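Local coordinates for protein trichothecene 3-O-acetyltransferase (Fusarium sporotrichioides, PDB 2ZBA) that acetylates the 3-hydroxyl group of trichothecene mycotoxins from acetyl coenzyme A, a step in the fungal biosynthesis of compounds such as T-2 toxin, at residues Leu16-Ile19 with Gly20-Pro23; Met168-Thr171 with Gly172-Ala175. One frame throughout, in Å; residues are numbered along the deposited sequence.

Interaction 1: Leu16-Ile19 with Gly20-Pro23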
# COMPACT_ATOMS: atom_id res chain seq x y z
N LEU A 16 -17.36 1.66 8.54
CA LEU A 16 -16.06 1.97 7.93
C LEU A 16 -15.94 3.47 7.68
O LEU A 16 -16.95 4.18 7.65
CB LEU A 16 -15.87 1.21 6.60
CG LEU A 16 -16.03 -0.31 6.54
CD1 LEU A 16 -15.52 -0.80 5.21
CD2 LEU A 16 -15.30 -1.00 7.66
N ASP A 17 -14.71 3.95 7.51
CA ASP A 17 -14.46 5.29 7.01
C ASP A 17 -15.34 5.50 5.77
O ASP A 17 -15.36 4.64 4.89
CB ASP A 17 -12.99 5.42 6.62
CG ASP A 17 -12.07 5.34 7.82
OD1 ASP A 17 -11.91 6.38 8.51
OD2 ASP A 17 -11.49 4.24 8.07
N ILE A 18 -16.10 6.59 5.71
CA ILE A 18 -16.93 6.83 4.51
C ILE A 18 -16.12 6.68 3.24
O ILE A 18 -16.58 6.08 2.29
CB ILE A 18 -17.76 8.18 4.51
CG1 ILE A 18 -18.36 8.46 3.13
CG2 ILE A 18 -16.90 9.37 4.84
CD1 ILE A 18 -19.33 7.37 2.59
N ILE A 19 -14.88 7.16 3.24
CA ILE A 19 -13.99 7.00 2.09
C ILE A 19 -13.62 5.53 1.78
O ILE A 19 -13.30 5.18 0.65
CB ILE A 19 -12.74 7.94 2.22
CG1 ILE A 19 -13.13 9.34 1.73
CG2 ILE A 19 -11.57 7.42 1.44
CD1 ILE A 19 -12.09 10.41 1.94
N GLY A 20 -13.71 4.66 2.78
CA GLY A 20 -13.39 3.24 2.59
C GLY A 20 -14.55 2.44 2.04
O GLY A 20 -14.41 1.24 1.78
N GLN A 21 -15.70 3.10 1.87
CA GLN A 21 -16.91 2.46 1.37
C GLN A 21 -16.94 2.34 -0.15
O GLN A 21 -18.00 2.11 -0.72
CB GLN A 21 -18.17 3.19 1.83
CG GLN A 21 -18.25 3.47 3.30
CD GLN A 21 -19.00 2.44 4.09
OE1 GLN A 21 -19.29 1.35 3.61
NE2 GLN A 21 -19.31 2.77 5.31
N GLN A 22 -15.79 2.51 -0.80
CA GLN A 22 -15.67 2.37 -2.25
C GLN A 22 -15.69 0.88 -2.61
O GLN A 22 -14.91 0.11 -2.05
CB GLN A 22 -14.35 2.96 -2.75
CG GLN A 22 -14.19 4.41 -2.52
CD GLN A 22 -12.79 4.90 -2.79
OE1 GLN A 22 -12.12 4.46 -3.73
NE2 GLN A 22 -12.34 5.85 -1.98
N PRO A 23 -16.55 0.48 -3.57
CA PRO A 23 -16.59 -0.95 -3.87
C PRO A 23 -15.22 -1.57 -4.28
O PRO A 23 -15.00 -2.73 -3.97
CB PRO A 23 -17.64 -1.06 -5.00
CG PRO A 23 -18.47 0.19 -4.86
CD PRO A 23 -17.50 1.25 -4.41
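Gly-20 and Gln-21 turn their amides back onto the carbonyls three residues earlier. Gly-20 N lies 2.7 Å from Asp-17 O in a short but bent hydrogen bond (N-H...O angle 138°), and Gln-21 N reaches Ile-18 O at 3.1 Å in a straighter one (158°). A third, weak bond comes from a side chain: Gln-22 NE2 approaches Ile-19 O at 2.9 Å with a poor angle. With CG beside its own backbone N (chi1 -62°) and the rest of the chain extended, Gln-22 runs alongside Ile-19, and its amide nitrogen also lies against CG2 of that residue. Its OE1 bonds weakly to Leu-373 N, and its side chain comes within about 4 Å of the bound T-2 toxin.

Successive bonds of this i to i+3 kind define a 3-10 turn, here a short one that bends the chain through roughly a right angle between strand 14-15 and helix 23-26. The side chain of Asp-17 is committed outside the turn, with OD1 bonded to Tyr-313 OH and OD2 to Leu-316 N.

Gln-21 is bent at chi2, about its CB-CG bond, and folds back over the start of the turn. Gln-21 CG packs 3.3 Å from Ile-18 O, and the side chains of Ile-18 and Gln-21 cross at about a right angle, with Ile-18 CD1 4.1 Å from Gln-21 CG. The amide then lies against Leu-16, where Gln-21 NE2 is 4.0 Å from Leu-16 CB, while OE1 accepts a bond from Ser-82 N in strand 81-85. Leu-16 CD1 rests 4.1 Å from Gly-20 O, and Ile-18 and Ile-19 pack outward on helix 348-363.

Interaction 2: Met168-Thr171 with Gly172-Ala175. With COA (coenzyme A), chain E.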
# COMPACT_ATOMS: atom_id res chain seq x y z
N MSE A 168 -8.76 -0.62 6.30
CA MSE A 168 -7.45 -0.02 6.58
C MSE A 168 -6.68 0.27 5.32
O MSE A 168 -6.73 -0.52 4.38
CB MSE A 168 -6.61 -0.93 7.52
CG MSE A 168 -6.31 -2.33 6.98
SE MSE A 168 -5.57 -3.46 8.40
CE MSE A 168 -7.22 -3.95 9.14
N ASP A 169 -5.96 1.39 5.30
CA ASP A 169 -4.90 1.61 4.31
C ASP A 169 -3.58 1.00 4.87
O ASP A 169 -3.59 0.50 5.99
CB ASP A 169 -4.79 3.10 3.88
CG ASP A 169 -4.57 4.07 5.03
OD1 ASP A 169 -3.94 3.71 6.04
OD2 ASP A 169 -5.02 5.23 4.92
N MSE A 170 -2.48 1.02 4.11
CA MSE A 170 -1.22 0.41 4.62
C MSE A 170 -0.61 1.12 5.86
O MSE A 170 -0.02 0.46 6.73
CB MSE A 170 -0.20 0.20 3.50
CG MSE A 170 1.01 -0.65 3.90
SE MSE A 170 0.62 -2.52 4.47
CE MSE A 170 1.49 -2.51 6.16
N THR A 171 -0.75 2.44 5.94
CA THR A 171 -0.44 3.21 7.17
C THR A 171 -1.18 2.66 8.40
O THR A 171 -0.59 2.45 9.47
CB THR A 171 -0.80 4.71 6.98
OG1 THR A 171 -0.17 5.20 5.80
CG2 THR A 171 -0.33 5.55 8.18
N GLY A 172 -2.49 2.42 8.24
CA GLY A 172 -3.30 1.89 9.32
C GLY A 172 -2.95 0.44 9.63
O GLY A 172 -2.97 0.04 10.78
N GLN A 173 -2.66 -0.34 8.60
CA GLN A 173 -2.25 -1.73 8.79
C GLN A 173 -0.91 -1.78 9.55
O GLN A 173 -0.74 -2.59 10.45
CB GLN A 173 -2.12 -2.41 7.43
CG GLN A 173 -1.84 -3.94 7.45
CD GLN A 173 -2.21 -4.59 6.12
OE1 GLN A 173 -3.01 -4.05 5.37
NE2 GLN A 173 -1.60 -5.70 5.80
N ASP A 174 0.03 -0.92 9.16
CA ASP A 174 1.33 -0.80 9.83
C ASP A 174 1.19 -0.43 11.30
O ASP A 174 1.90 -0.98 12.15
CB ASP A 174 2.20 0.24 9.11
CG ASP A 174 3.55 0.43 9.77
OD1 ASP A 174 4.30 -0.57 9.95
OD2 ASP A 174 3.87 1.59 10.09
N ALA A 175 0.31 0.52 11.60
CA ALA A 175 0.02 0.91 12.98
C ALA A 175 -0.49 -0.27 13.81
O ALA A 175 -0.07 -0.47 14.96
CB ALA A 175 -0.99 2.07 13.01
N1A COA E . 12.63 22.12 3.29
C2A COA E . 13.45 21.13 2.77
N3A COA E . 13.07 19.80 2.90
C4A COA E . 11.90 19.46 3.51
C5A COA E . 11.07 20.46 4.04
C6A COA E . 11.45 21.80 3.92
N6A COA E . 10.72 22.76 4.51
N7A COA E . 10.00 19.85 4.59
C8A COA E . 10.13 18.51 4.43
N9A COA E . 11.29 18.25 3.76
C1B COA E . 11.77 16.94 3.28
C2B COA E . 12.25 16.05 4.42
O2B COA E . 13.61 16.30 4.72
C3B COA E . 11.97 14.66 3.87
O3B COA E . 12.89 14.46 2.82
P3B COA E . 13.78 13.14 2.59
O7A COA E . 12.87 11.93 2.77
O8A COA E . 14.87 13.04 3.61
O9A COA E . 14.26 13.27 1.18
C4B COA E . 10.66 14.88 3.15
O4B COA E . 10.73 16.20 2.64
C5B COA E . 9.40 14.73 3.98
O5B COA E . 8.33 15.18 3.15
P1A COA E . 6.89 14.46 3.18
O1A COA E . 6.30 14.49 4.55
O2A COA E . 5.97 14.98 2.11
O3A COA E . 7.17 12.87 2.93
P2A COA E . 7.60 12.16 1.55
O4A COA E . 8.72 11.20 1.89
O5A COA E . 7.92 13.09 0.41
O6A COA E . 6.32 11.32 1.09
CBP COA E . 4.06 11.06 0.28
CCP COA E . 5.33 11.91 0.26
CDP COA E . 4.32 9.89 -0.67
CEP COA E . 2.88 11.92 -0.20
CAP COA E . 3.84 10.55 1.70
OAP COA E . 3.64 11.64 2.59
C9P COA E . 2.70 9.57 1.87
O9P COA E . 1.40 10.06 2.03
N8P COA E . 2.96 8.26 1.91
C7P COA E . 1.88 7.29 2.06
C6P COA E . 1.21 6.94 0.73
C5P COA E . 0.13 5.90 0.96
O5P COA E . -0.96 6.20 1.51
N4P COA E . 0.38 4.66 0.55
C3P COA E . -0.20 3.54 1.28
C2P COA E . -1.13 2.69 0.41
S1P COA E . -2.49 1.89 1.31
O HOH W 1 -4.70 -1.70 3.48
O HOH W 2 2.08 3.64 9.90
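Gln-173 N donates to Asp-169 O at 2.9 Å, the backbone bond with which the alpha-helical pattern of helix 170-184 begins; Met-168 and Asp-169 lead into this first turn. The next two bonds run from Asp-174 N to Met-170 O at 2.8 Å and from Ala-175 N to Thr-171 O at 3.0 Å. Thr-171 O also takes a bond from a water that donates to Asp-174 OD2, a carboxylate whose other partners include Tyr-396 and Arg-178.

Asp-169 is the N-cap. Its CG stands between the backbone N and the carbonyl carbon (chi1 57°), which brings OD1 over the opening turn to accept from Gly-172 N at 2.9 Å. OD2 is turned to Arg-304 in a salt bridge and to Leu-317 N.

Two selenomethionines flank Gln-173 with their selenium atoms. Met-168 SE touches Gln-173 CB at 3.7 Å, whereas Met-170, bent at its middle and last torsions, sets SE against Gln-173 CD and brings Met-170 CE within 3.8 Å of Gln-173 CB. Held between them, the glutamine extends to Thr-30 O through NE2.

Coenzyme A brings its thiol to this helix start: S1P lies near Met-170 N and 3.7 Å from Asp-169 CB. Asp-169 is the aspartate of the HXXXD motif of BAHD acyltransferases, four residues after its histidine. As in relatives, the aspartate's pairing with arginine and the helix cap points to a structural role in shaping the active site.

From the N terminus, interaction 1 comes first, turning the chain as it leaves strand 14-15 and heads for helix 23-26. Strands and helices follow, and after strand 156-164 interaction 2 starts helix 170-184. The two are in series, neither nested nor crossing, with each closing a turn within its own few residues. The centres of interactions 1 and 2 are about 15 Å apart, and the nearest atoms of interactions 1 and 2 about 6 Å apart. What joins them is a third part of the chain: the loop before strand 318-326 meets Asp-17 through Tyr-313 and Leu-316, and Asp-169 through Leu-317 and Gly-315. That loop leads to Gln-318, a coenzyme A-binding residue.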